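Long-range contacts in glycoside hydrolase family protein (Novosphingobium sp. PP1Y, PDB 6Q2F), which probably hydrolyses alpha-L-rhamnosyl linkages in rhamnose-containing glycosides, acting as a glycoside hydrolase: residues R72-W77 against S680-V685; A377-Y382 against G537-T542; T791-G796 against Q866-A871; Y943-G948 against A971-T976. All blocks are in the same frame, centred on the assembly; numbering follows the deposited sequence.

Contact 1 (R72-W77 against S680-V685); sequences RKDLEW and SVHVPV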
loop_
_atom_site.group_PDB
_atom_site.type_symbol
_atom_site.label_atom_id
_atom_site.label_comp_id
_atom_site.label_asym_id
_atom_site.label_seq_id
_atom_site.Cartn_x
_atom_site.Cartn_y
_atom_site.Cartn_z
ATOM N N ARG A 72 -15.785 25.087 -10.014
ATOM C CA ARG A 72 -15.478 26.301 -9.277
ATOM C C ARG A 72 -15.966 26.215 -7.840
ATOM O O ARG A 72 -15.223 26.561 -6.913
ATOM C CB ARG A 72 -16.091 27.504 -9.984
ATOM C CG ARG A 72 -16.203 28.759 -9.109
ATOM C CD ARG A 72 -16.365 29.992 -10.019
ATOM N NE ARG A 72 -15.098 30.309 -10.681
ATOM C CZ ARG A 72 -14.971 31.083 -11.750
ATOM N NH1 ARG A 72 -16.040 31.618 -12.332
ATOM N NH2 ARG A 72 -13.768 31.315 -12.243
ATOM N N LYS A 73 -17.218 25.769 -7.634
ATOM C CA LYS A 73 -17.747 25.670 -6.277
ATOM C C LYS A 73 -16.996 24.620 -5.462
ATOM O O LYS A 73 -16.781 24.803 -4.259
ATOM C CB LYS A 73 -19.241 25.366 -6.312
ATOM C CG LYS A 73 -20.080 26.496 -6.903
ATOM C CD LYS A 73 -21.446 25.985 -7.365
ATOM C CE LYS A 73 -22.362 27.132 -7.764
ATOM N NZ LYS A 73 -23.699 26.609 -8.225
ATOM N N ASP A 74 -16.603 23.505 -6.093
ATOM C CA ASP A 74 -15.716 22.552 -5.419
ATOM C C ASP A 74 -14.439 23.228 -4.952
ATOM O O ASP A 74 -14.041 23.098 -3.785
ATOM C CB ASP A 74 -15.350 21.400 -6.347
ATOM C CG ASP A 74 -16.471 20.403 -6.533
ATOM O OD1 ASP A 74 -17.538 20.559 -5.905
ATOM O OD2 ASP A 74 -16.257 19.443 -7.305
ATOM N N LEU A 75 -13.751 23.925 -5.862
ATOM C CA LEU A 75 -12.432 24.433 -5.505
ATOM C C LEU A 75 -12.541 25.633 -4.572
ATOM O O LEU A 75 -11.660 25.841 -3.731
ATOM C CB LEU A 75 -11.635 24.767 -6.763
ATOM C CG LEU A 75 -10.818 23.603 -7.348
ATOM C CD1 LEU A 75 -11.700 22.417 -7.726
ATOM C CD2 LEU A 75 -9.989 24.065 -8.541
ATOM N N GLU A 76 -13.623 26.405 -4.675
ATOM C CA GLU A 76 -13.838 27.470 -3.704
ATOM C C GLU A 76 -14.151 26.899 -2.324
ATOM O O GLU A 76 -13.742 27.475 -1.309
ATOM C CB GLU A 76 -14.962 28.409 -4.162
ATOM C CG GLU A 76 -14.593 29.294 -5.367
ATOM C CD GLU A 76 -15.795 30.021 -5.929
ATOM O OE1 GLU A 76 -15.597 31.071 -6.573
ATOM O OE2 GLU A 76 -16.925 29.549 -5.719
ATOM N N TRP A 77 -14.884 25.778 -2.259
ATOM C CA TRP A 77 -15.104 25.119 -0.972
ATOM C C TRP A 77 -13.781 24.680 -0.345
ATOM O O TRP A 77 -13.545 24.885 0.849
ATOM C CB TRP A 77 -16.042 23.922 -1.123
ATOM C CG TRP A 77 -16.092 23.106 0.143
ATOM C CD1 TRP A 77 -16.696 23.452 1.316
ATOM C CD2 TRP A 77 -15.476 21.829 0.379
ATOM N NE1 TRP A 77 -16.502 22.468 2.266
ATOM C CE2 TRP A 77 -15.760 21.461 1.711
ATOM C CE3 TRP A 77 -14.719 20.969 -0.403
ATOM C CZ2 TRP A 77 -15.314 20.260 2.270
ATOM C CZ3 TRP A 77 -14.272 19.774 0.154
ATOM C CH2 TRP A 77 -14.571 19.429 1.472
ATOM N N SER A 680 -12.987 13.323 -2.334
ATOM C CA SER A 680 -13.789 14.449 -2.522
ATOM C C SER A 680 -14.296 14.347 -3.948
ATOM O O SER A 680 -13.755 14.925 -4.835
ATOM C CB SER A 680 -12.974 15.697 -2.318
ATOM O OG SER A 680 -13.768 16.809 -2.227
ATOM N N VAL A 681 -15.344 13.578 -4.146
ATOM C CA VAL A 681 -15.962 13.445 -5.454
ATOM C C VAL A 681 -16.429 14.815 -5.944
ATOM O O VAL A 681 -16.928 15.642 -5.172
ATOM C CB VAL A 681 -17.114 12.429 -5.356
ATOM C CG1 VAL A 681 -18.131 12.649 -6.454
ATOM C CG2 VAL A 681 -16.572 11.008 -5.429
ATOM N N HIS A 682 -16.248 15.063 -7.235
ATOM C CA HIS A 682 -16.675 16.320 -7.838
ATOM C C HIS A 682 -18.192 16.446 -7.818
ATOM O O HIS A 682 -18.905 15.509 -8.200
ATOM C CB HIS A 682 -16.170 16.398 -9.281
ATOM C CG HIS A 682 -16.897 17.395 -10.126
ATOM N ND1 HIS A 682 -17.005 18.724 -9.780
ATOM C CD2 HIS A 682 -17.526 17.261 -11.320
ATOM C CE1 HIS A 682 -17.680 19.366 -10.717
ATOM N NE2 HIS A 682 -18.000 18.501 -11.664
ATOM N N VAL A 683 -18.675 17.611 -7.386
ATOM C CA VAL A 683 -20.104 17.899 -7.284
ATOM C C VAL A 683 -20.523 18.733 -8.488
ATOM O O VAL A 683 -20.229 19.934 -8.546
ATOM C CB VAL A 683 -20.429 18.623 -5.969
ATOM C CG1 VAL A 683 -21.913 19.016 -5.920
ATOM C CG2 VAL A 683 -20.039 17.754 -4.794
ATOM N N PRO A 684 -21.165 18.136 -9.492
ATOM C CA PRO A 684 -21.477 18.898 -10.716
ATOM C C PRO A 684 -22.716 19.768 -10.616
ATOM O O PRO A 684 -22.806 20.752 -11.361
ATOM C CB PRO A 684 -21.677 17.801 -11.763
ATOM C CG PRO A 684 -22.312 16.714 -10.951
ATOM C CD PRO A 684 -21.471 16.710 -9.661
ATOM N N VAL A 685 -23.668 19.438 -9.745
ATOM C CA VAL A 685 -24.912 20.188 -9.595
ATOM C C VAL A 685 -25.224 20.277 -8.106
ATOM O O VAL A 685 -24.876 19.385 -7.328
ATOM C CB VAL A 685 -26.090 19.540 -10.375
ATOM C CG1 VAL A 685 -25.783 19.469 -11.868
ATOM C CG2 VAL A 685 -26.369 18.147 -9.865
#
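This buried contact sits where a beta/alpha barrel closes on itself. Strands 56-62 and 674-677 pair in parallel there, and helix 68-81 meets the loop that leaves strand 674-677. Along the helix, Asp74 carries most of the contact. Its CG lies anti to the carbonyl carbon (chi1 -75°), which sends the carboxylate out to the loop. Asp74 OD2 accepts from His682 ND1 at 2.7 Å. That donor stands above the carboxylate plane, while OD2 lies in the plane of the imidazole. The carboxylate and ring planes are 81° apart. The syn lone pair of Asp74 OD2 takes the backbone N of Val683 at 3.0 Å. Asp74 OD1 gets only a weak bond from Val683 N, at 3.5 Å, and rests beside Val683 CB. Trp59 NE1 also donates to OD2, and OD1 forms a salt bridge with Arg703. So many donors would probably keep the acid ionised. His682 donates through ND1, and its NE2 accepts from Thr67 N. One turn on, Trp77 has its NE1 bonded to Ala708 O, and Ser680 OG is bonded to Phe701 O. The indole only brushes the serine: Trp77 CZ3 approaches Ser680 OG obliquely, at 3.8 Å.

Contact 2 (A377-Y382 against G537-T542); sequences ALVDRY and GTLVGT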
loop_
_atom_site.group_PDB
_atom_site.type_symbol
_atom_site.label_atom_id
_atom_site.label_comp_id
_atom_site.label_asym_id
_atom_site.label_seq_id
_atom_site.Cartn_x
_atom_site.Cartn_y
_atom_site.Cartn_z
ATOM N N ALA A 377 12.249 -35.327 -13.457
ATOM C CA ALA A 377 12.169 -34.276 -12.458
ATOM C C ALA A 377 12.119 -32.925 -13.154
ATOM O O ALA A 377 12.974 -32.620 -13.990
ATOM C CB ALA A 377 13.370 -34.345 -11.514
ATOM N N LEU A 378 11.116 -32.126 -12.817
ATOM C CA LEU A 378 10.985 -30.782 -13.355
ATOM C C LEU A 378 11.322 -29.775 -12.260
ATOM O O LEU A 378 11.443 -30.119 -11.078
ATOM C CB LEU A 378 9.567 -30.545 -13.897
ATOM C CG LEU A 378 9.225 -30.915 -15.357
ATOM C CD1 LEU A 378 9.732 -32.282 -15.699
ATOM C CD2 LEU A 378 7.717 -30.842 -15.621
ATOM N N VAL A 379 11.487 -28.515 -12.662
ATOM C CA VAL A 379 11.650 -27.465 -11.669
ATOM C C VAL A 379 10.398 -27.415 -10.809
ATOM O O VAL A 379 9.288 -27.183 -11.306
ATOM C CB VAL A 379 11.929 -26.117 -12.329
ATOM C CG1 VAL A 379 11.889 -25.012 -11.271
ATOM C CG2 VAL A 379 13.291 -26.149 -13.030
ATOM N N ASP A 380 10.568 -27.654 -9.514
ATOM C CA ASP A 380 9.434 -27.634 -8.607
ATOM C C ASP A 380 8.841 -26.231 -8.541
ATOM O O ASP A 380 9.556 -25.255 -8.304
ATOM C CB ASP A 380 9.871 -28.105 -7.223
ATOM C CG ASP A 380 8.743 -28.084 -6.234
ATOM O OD1 ASP A 380 7.677 -28.653 -6.561
ATOM O OD2 ASP A 380 8.905 -27.484 -5.152
ATOM N N ARG A 381 7.535 -26.140 -8.784
ATOM C CA ARG A 381 6.797 -24.876 -8.762
ATOM C C ARG A 381 7.452 -23.815 -9.643
ATOM O O ARG A 381 7.616 -22.652 -9.247
ATOM C CB ARG A 381 6.604 -24.385 -7.325
ATOM C CG ARG A 381 5.250 -24.846 -6.774
ATOM C CD ARG A 381 5.245 -24.912 -5.294
ATOM N NE ARG A 381 6.260 -25.822 -4.785
ATOM C CZ ARG A 381 6.464 -26.005 -3.487
ATOM N NH1 ARG A 381 5.713 -25.336 -2.619
ATOM N NH2 ARG A 381 7.401 -26.839 -3.055
ATOM N N TYR A 382 7.782 -24.216 -10.881
ATOM C CA TYR A 382 8.494 -23.310 -11.779
ATOM C C TYR A 382 7.618 -22.138 -12.200
ATOM O O TYR A 382 8.121 -21.026 -12.394
ATOM C CB TYR A 382 9.023 -24.066 -13.007
ATOM C CG TYR A 382 8.060 -24.205 -14.172
ATOM C CD1 TYR A 382 7.957 -23.208 -15.143
ATOM C CD2 TYR A 382 7.258 -25.330 -14.304
ATOM C CE1 TYR A 382 7.073 -23.324 -16.199
ATOM C CE2 TYR A 382 6.379 -25.462 -15.361
ATOM C CZ TYR A 382 6.292 -24.457 -16.309
ATOM O OH TYR A 382 5.409 -24.588 -17.364
ATOM N N GLY A 537 10.231 -24.954 -16.910
ATOM C CA GLY A 537 10.089 -26.179 -16.160
ATOM C C GLY A 537 11.269 -27.123 -16.252
ATOM O O GLY A 537 11.355 -28.052 -15.440
ATOM N N THR A 538 12.177 -26.929 -17.207
ATOM C CA THR A 538 13.281 -27.867 -17.400
ATOM C C THR A 538 14.374 -27.582 -16.381
ATOM O O THR A 538 14.988 -26.511 -16.400
ATOM C CB THR A 538 13.837 -27.782 -18.817
ATOM O OG1 THR A 538 12.862 -28.269 -19.740
ATOM C CG2 THR A 538 15.109 -28.635 -18.929
ATOM N N LEU A 539 14.628 -28.543 -15.499
ATOM C CA LEU A 539 15.688 -28.391 -14.514
ATOM C C LEU A 539 17.029 -28.218 -15.210
ATOM O O LEU A 539 17.388 -29.001 -16.088
ATOM C CB LEU A 539 15.728 -29.602 -13.583
ATOM C CG LEU A 539 16.765 -29.536 -12.466
ATOM C CD1 LEU A 539 16.538 -28.325 -11.579
ATOM C CD2 LEU A 539 16.733 -30.815 -11.646
ATOM N N VAL A 540 17.755 -27.173 -14.827
ATOM C CA VAL A 540 19.108 -26.915 -15.299
ATOM C C VAL A 540 20.018 -26.970 -14.085
ATOM O O VAL A 540 19.766 -26.279 -13.094
ATOM C CB VAL A 540 19.220 -25.554 -16.013
ATOM C CG1 VAL A 540 20.622 -25.361 -16.595
ATOM C CG2 VAL A 540 18.164 -25.441 -17.101
ATOM N N GLY A 541 21.063 -27.796 -14.158
ATOM C CA GLY A 541 21.931 -28.006 -13.009
ATOM C C GLY A 541 21.141 -28.577 -11.843
ATOM O O GLY A 541 20.116 -29.249 -12.018
ATOM N N THR A 542 21.620 -28.308 -10.633
ATOM C CA THR A 542 20.920 -28.773 -9.445
ATOM C C THR A 542 19.652 -27.957 -9.233
ATOM O O THR A 542 19.495 -26.860 -9.775
ATOM C CB THR A 542 21.815 -28.659 -8.214
ATOM O OG1 THR A 542 22.019 -27.275 -7.914
ATOM C CG2 THR A 542 23.184 -29.309 -8.487
HETATM O O HOH W 1 13.428 -31.295 -16.329
#
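The ring of Tyr382 lies flat against the backbone of Gly537. Gly537 CA sits over the ring face, 3.6 Å from the Tyr382 centroid and 18° off the normal, a CH-pi contact. Gly537 N lies over the same face nearer the rim, 3.4 Å from Tyr382 CD1. The tyrosine adopts the crowded rotamer, with CG between the backbone N and the carbonyl carbon (chi1 87°). A side chain on Gly537 would run into Tyr382 CE2, and at this backbone conformation also into the preceding carbonyl. An alanine in place of Tyr382 would remove the ring and would probably leave Gly537 without its flat cover. Beyond the ring, Val379 N donates almost straight (173°) to Gly537 O at 2.8 Å, coming from above the carbonyl plane. Val379 CG2 touches Leu539, at 3.6 Å from its CA and 4.2 Å from its CD1. A water bridges the backbones, giving to Ala377 O and accepting from Leu539 N. Leu378 O is bonded to Arg543 of helix 543-575. The contact probably joins two domains: the end of a two-sheet unit, consistent with a galactose-binding-like beta-sandwich, and the loop leading into helix 543-575 of the catalytic barrel region.

Contact 3 (T791-G796 against Q866-A871); sequences TIYLGG and QDIESA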
loop_
_atom_site.group_PDB
_atom_site.type_symbol
_atom_site.label_atom_id
_atom_site.label_comp_id
_atom_site.label_asym_id
_atom_site.label_seq_id
_atom_site.Cartn_x
_atom_site.Cartn_y
_atom_site.Cartn_z
ATOM N N THR A 791 22.586 1.621 14.398
ATOM C CA THR A 791 22.833 0.235 14.027
ATOM C C THR A 791 21.942 -0.169 12.862
ATOM O O THR A 791 20.899 0.444 12.604
ATOM C CB THR A 791 22.583 -0.709 15.203
ATOM O OG1 THR A 791 22.966 -2.033 14.831
ATOM C CG2 THR A 791 21.104 -0.714 15.543
ATOM N N ILE A 792 22.380 -1.207 12.162
ATOM C CA ILE A 792 21.572 -1.940 11.203
ATOM C C ILE A 792 21.053 -3.165 11.925
ATOM O O ILE A 792 21.808 -3.833 12.637
ATOM C CB ILE A 792 22.396 -2.354 9.966
ATOM C CG1 ILE A 792 22.706 -1.143 9.088
ATOM C CG2 ILE A 792 21.664 -3.427 9.164
ATOM C CD1 ILE A 792 23.754 -1.415 8.012
ATOM N N TYR A 793 19.780 -3.466 11.751
ATOM C CA TYR A 793 19.199 -4.689 12.285
ATOM C C TYR A 793 18.902 -5.644 11.134
ATOM O O TYR A 793 18.319 -5.236 10.129
ATOM C CB TYR A 793 17.929 -4.381 13.073
ATOM C CG TYR A 793 17.287 -5.615 13.619
ATOM C CD1 TYR A 793 17.750 -6.195 14.791
ATOM C CD2 TYR A 793 16.207 -6.208 12.966
ATOM C CE1 TYR A 793 17.167 -7.342 15.304
ATOM C CE2 TYR A 793 15.617 -7.357 13.473
ATOM C CZ TYR A 793 16.106 -7.926 14.636
ATOM O OH TYR A 793 15.538 -9.074 15.143
ATOM N N LEU A 794 19.304 -6.909 11.279
ATOM C CA LEU A 794 19.066 -7.897 10.224
ATOM C C LEU A 794 17.740 -8.579 10.513
ATOM O O LEU A 794 17.661 -9.468 11.360
ATOM C CB LEU A 794 20.205 -8.906 10.135
ATOM C CG LEU A 794 21.576 -8.284 9.878
ATOM C CD1 LEU A 794 22.597 -9.375 9.749
ATOM C CD2 LEU A 794 21.562 -7.415 8.625
ATOM N N GLY A 795 16.695 -8.161 9.804
ATOM C CA GLY A 795 15.378 -8.738 9.996
ATOM C C GLY A 795 14.799 -9.239 8.692
ATOM O O GLY A 795 15.549 -9.514 7.746
ATOM N N GLY A 796 13.474 -9.362 8.633
ATOM C CA GLY A 796 12.828 -9.740 7.387
ATOM C C GLY A 796 13.334 -11.075 6.882
ATOM O O GLY A 796 13.369 -12.067 7.614
ATOM N N GLN A 866 18.808 -11.166 18.018
ATOM C CA GLN A 866 17.560 -10.733 17.401
ATOM C C GLN A 866 16.695 -10.001 18.429
ATOM O O GLN A 866 15.467 -9.963 18.321
ATOM C CB GLN A 866 16.812 -11.919 16.790
ATOM C CG GLN A 866 17.650 -12.777 15.799
ATOM C CD GLN A 866 18.006 -12.053 14.485
ATOM O OE1 GLN A 866 18.942 -12.448 13.779
ATOM N NE2 GLN A 866 17.259 -11.007 14.154
ATOM N N ASP A 867 17.344 -9.412 19.434
ATOM C CA ASP A 867 16.717 -8.619 20.489
ATOM C C ASP A 867 17.253 -7.194 20.353
ATOM O O ASP A 867 18.304 -6.863 20.903
ATOM C CB ASP A 867 17.038 -9.224 21.866
ATOM C CG ASP A 867 16.300 -8.532 23.000
ATOM O OD1 ASP A 867 15.963 -7.340 22.854
ATOM O OD2 ASP A 867 16.056 -9.184 24.034
ATOM N N ILE A 868 16.521 -6.341 19.636
ATOM C CA ILE A 868 17.100 -5.065 19.220
ATOM C C ILE A 868 17.293 -4.140 20.417
ATOM O O ILE A 868 18.293 -3.421 20.508
ATOM C CB ILE A 868 16.242 -4.409 18.118
ATOM C CG1 ILE A 868 16.839 -3.068 17.692
ATOM C CG2 ILE A 868 14.794 -4.205 18.583
ATOM C CD1 ILE A 868 18.252 -3.159 17.195
ATOM N N GLU A 869 16.355 -4.138 21.356
ATOM C CA GLU A 869 16.483 -3.194 22.459
ATOM C C GLU A 869 17.544 -3.636 23.457
ATOM O O GLU A 869 18.197 -2.795 24.088
ATOM C CB GLU A 869 15.131 -2.998 23.136
ATOM C CG GLU A 869 14.100 -2.411 22.187
ATOM C CD GLU A 869 13.152 -1.465 22.890
ATOM O OE1 GLU A 869 13.225 -1.387 24.126
ATOM O OE2 GLU A 869 12.360 -0.786 22.207
ATOM N N SER A 870 17.749 -4.940 23.602
ATOM C CA SER A 870 18.824 -5.393 24.471
ATOM C C SER A 870 20.186 -5.146 23.829
ATOM O O SER A 870 21.172 -4.913 24.534
ATOM C CB SER A 870 18.618 -6.864 24.821
ATOM O OG SER A 870 19.828 -7.457 25.223
ATOM N N ALA A 871 20.255 -5.147 22.499
ATOM C CA ALA A 871 21.514 -4.800 21.855
ATOM C C ALA A 871 21.780 -3.304 21.962
ATOM O O ALA A 871 22.918 -2.888 22.215
ATOM C CB ALA A 871 21.504 -5.249 20.397
HETATM O O HOH W 2 14.546 -7.433 17.788
#
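Hydrogen bonds from one amide do most of the polar work. The chain of Gln866 bends at chi2 and brings its amide across Tyr793, with amide and ring planes 78° apart. Gln866 NE2 donates to Tyr793 OH at 2.8 Å, a bent bond of 137°. It also donates to Leu794 O at 3.2 Å, nearly straight at 174° and close to the C=O axis. Both acceptors lie near the amide plane. Gln866 OE1 is bonded to Lys822 N, so both ends of the amide are used and its flip is fixed. A water bridges Gln866 O (2.7 Å) and Ile868 N (2.9 Å) within 866-871; its approach to Tyr793 OH is weak. Apolar contact follows along the ring. Ile868 CD1 meets Tyr793 CD1 obliquely at 3.9 Å and reaches Thr791 CG2 at 4.1 Å. The hydroxyl of Thr791 is bonded elsewhere, to Thr818 O. The helix start is capped by Asp867, whose OD1 accepts from Ser870 N at 3.1 Å. Helix 868-874 thus lies against strand 788-794 of a sheet whose parallel strands run 762-765, 734-737, 788-794, 818-820, 860-863. That 2-1-3-4-5 order, with a helix on the sheet after its last strand, is consistent with a flavodoxin-like alpha/beta domain.

Contact 4 (Y943-G948 against A971-T976); sequences YRISGG and ARDRVT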
loop_
_atom_site.group_PDB
_atom_site.type_symbol
_atom_site.label_atom_id
_atom_site.label_comp_id
_atom_site.label_asym_id
_atom_site.label_seq_id
_atom_site.Cartn_x
_atom_site.Cartn_y
_atom_site.Cartn_z
ATOM N N TYR A 943 8.313 19.746 34.234
ATOM C CA TYR A 943 9.332 18.837 33.732
ATOM C C TYR A 943 10.500 18.784 34.705
ATOM O O TYR A 943 10.692 19.684 35.526
ATOM C CB TYR A 943 9.833 19.255 32.337
ATOM C CG TYR A 943 10.616 20.550 32.341
ATOM C CD1 TYR A 943 9.968 21.769 32.205
ATOM C CD2 TYR A 943 11.997 20.557 32.509
ATOM C CE1 TYR A 943 10.668 22.960 32.219
ATOM C CE2 TYR A 943 12.706 21.745 32.538
ATOM C CZ TYR A 943 12.034 22.944 32.393
ATOM O OH TYR A 943 12.733 24.132 32.418
ATOM N N ARG A 944 11.304 17.729 34.564
ATOM C CA ARG A 944 12.572 17.591 35.266
ATOM C C ARG A 944 13.611 17.068 34.291
ATOM O O ARG A 944 13.374 16.064 33.605
ATOM C CB ARG A 944 12.455 16.651 36.476
ATOM C CG ARG A 944 13.696 15.823 36.720
ATOM C CD ARG A 944 13.664 15.146 38.080
ATOM N NE ARG A 944 14.014 16.058 39.165
ATOM C CZ ARG A 944 15.229 16.155 39.695
ATOM N NH1 ARG A 944 16.215 15.390 39.239
ATOM N NH2 ARG A 944 15.455 17.010 40.688
ATOM N N ILE A 945 14.734 17.776 34.198
ATOM C CA ILE A 945 15.849 17.372 33.351
ATOM C C ILE A 945 16.894 16.754 34.259
ATOM O O ILE A 945 17.261 17.340 35.281
ATOM C CB ILE A 945 16.428 18.561 32.570
ATOM C CG1 ILE A 945 15.330 19.252 31.765
ATOM C CG2 ILE A 945 17.545 18.092 31.656
ATOM C CD1 ILE A 945 15.827 20.361 30.879
ATOM N N SER A 946 17.350 15.559 33.906
ATOM C CA SER A 946 18.202 14.807 34.806
ATOM C C SER A 946 18.717 13.556 34.119
ATOM O O SER A 946 17.952 12.840 33.469
ATOM C CB SER A 946 17.433 14.431 36.075
ATOM O OG SER A 946 18.281 13.779 36.994
ATOM N N GLY A 947 20.007 13.281 34.285
ATOM C CA GLY A 947 20.587 12.045 33.798
ATOM C C GLY A 947 20.370 11.775 32.327
ATOM O O GLY A 947 20.099 10.630 31.951
ATOM N N GLY A 948 20.497 12.797 31.479
ATOM C CA GLY A 948 20.418 12.568 30.046
ATOM C C GLY A 948 19.016 12.488 29.485
ATOM O O GLY A 948 18.854 12.202 28.297
ATOM N N ALA A 971 15.835 27.487 31.020
ATOM C CA ALA A 971 16.457 28.338 32.032
ATOM C C ALA A 971 16.795 27.548 33.289
ATOM O O ALA A 971 17.887 27.697 33.845
ATOM C CB ALA A 971 15.540 29.513 32.379
ATOM N N ARG A 972 15.862 26.731 33.759
ATOM C CA ARG A 972 16.058 25.841 34.890
ATOM C C ARG A 972 15.973 24.406 34.396
ATOM O O ARG A 972 15.348 24.121 33.372
ATOM C CB ARG A 972 14.992 26.054 35.976
ATOM C CG ARG A 972 14.921 27.443 36.616
ATOM C CD ARG A 972 13.562 27.628 37.317
ATOM N NE ARG A 972 13.652 28.368 38.574
ATOM C CZ ARG A 972 13.809 27.805 39.774
ATOM N NH1 ARG A 972 13.903 26.484 39.892
ATOM N NH2 ARG A 972 13.878 28.565 40.859
ATOM N N ASP A 973 16.556 23.492 35.164
ATOM C CA ASP A 973 16.457 22.077 34.848
ATOM C C ASP A 973 15.215 21.407 35.425
ATOM O O ASP A 973 14.905 20.275 35.030
ATOM C CB ASP A 973 17.722 21.353 35.311
ATOM C CG ASP A 973 18.751 21.246 34.199
ATOM O OD1 ASP A 973 18.576 21.950 33.168
ATOM O OD2 ASP A 973 19.711 20.458 34.345
ATOM N N ARG A 974 14.484 22.077 36.316
ATOM C CA ARG A 974 13.239 21.538 36.849
ATOM C C ARG A 974 12.220 22.657 37.004
ATOM O O ARG A 974 12.520 23.694 37.599
ATOM C CB ARG A 974 13.459 20.842 38.197
ATOM C CG ARG A 974 12.226 20.089 38.693
ATOM C CD ARG A 974 12.460 19.440 40.064
ATOM N NE ARG A 974 13.574 20.067 40.756
ATOM C CZ ARG A 974 14.018 19.701 41.954
ATOM N NH1 ARG A 974 13.428 18.706 42.605
ATOM N NH2 ARG A 974 15.056 20.329 42.497
ATOM N N VAL A 975 11.025 22.450 36.451
ATOM C CA VAL A 975 9.881 23.326 36.679
ATOM C C VAL A 975 8.715 22.456 37.118
ATOM O O VAL A 975 8.378 21.476 36.442
ATOM C CB VAL A 975 9.496 24.140 35.431
ATOM C CG1 VAL A 975 8.273 24.986 35.720
ATOM C CG2 VAL A 975 10.658 25.005 34.981
ATOM N N THR A 976 8.118 22.800 38.261
ATOM C CA THR A 976 6.879 22.204 38.750
ATOM C C THR A 976 5.828 23.301 38.697
ATOM O O THR A 976 5.886 24.247 39.482
ATOM C CB THR A 976 7.028 21.676 40.176
ATOM O OG1 THR A 976 8.098 20.728 40.233
ATOM C CG2 THR A 976 5.726 21.009 40.646
HETATM O O HOH W 3 13.188 26.988 32.170
#
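Strands 937-946 and 974-975 pair antiparallel: Tyr943 and Val975 form a hydrogen-bonded pair (Tyr943 N to Val975 O 2.8 Å, Val975 N to Tyr943 O 2.9 Å), Arg944 and Arg974 a non-hydrogen-bonded one, and past them Ile945 N donates to Asp973 O at 2.6 Å, nearly along the C=O axis. On one face, Tyr943 takes the crowded rotamer (chi1 68°), which folds its ring back across the neighbouring strand. Val975 N lies over the ring centre, and Val975 CG2 touches Tyr943 CE1 at 3.4 Å. Tyr943 OH donates to Arg972 O at 2.8 Å from above the carbonyl plane, and accepts from a water also held by Arg972 N. A phenylalanine here would lose both hydroxyl bonds and would probably loosen the hold on the backbone at Arg972. Ile945 CB packs on Asp973 CG at 3.9 Å. The other face holds Arg944 and Arg974, side by side and pointing the same way. Arg944 NH2 stands over the centre of the Arg974 guanidinium, 3.3 Å from its NH1, with the planes 88° apart. Arg974 also touches a crystal neighbour. The two like charges would repel, but both arginines are exposed and solvent probably screens them.

In the fold
The four contacts are separate sites, and none touches another. Contacts 1 and 2 lie on opposite sides of the chain's centre, with their own centres 58 Å apart. Along the chain, however, both segments of contact 2 fall between the two of contact 1. The barrel links them to the sodium site. Contact 1 lies at the pairing of strands 56-62 and 674-677, and contact 2 adjoins helix 543-575, between strands 497-502 and 579-582. The sodium residues Asp503, Ser504, Glu583, Glu586 and Glu644 follow or lie on barrel strands. Contact 3 comes within about 18 Å of contact 2 and about 15 Å of contact 4, nearest atoms in each case. Contacts 3 and 4 belong to two different sheets beyond the barrel.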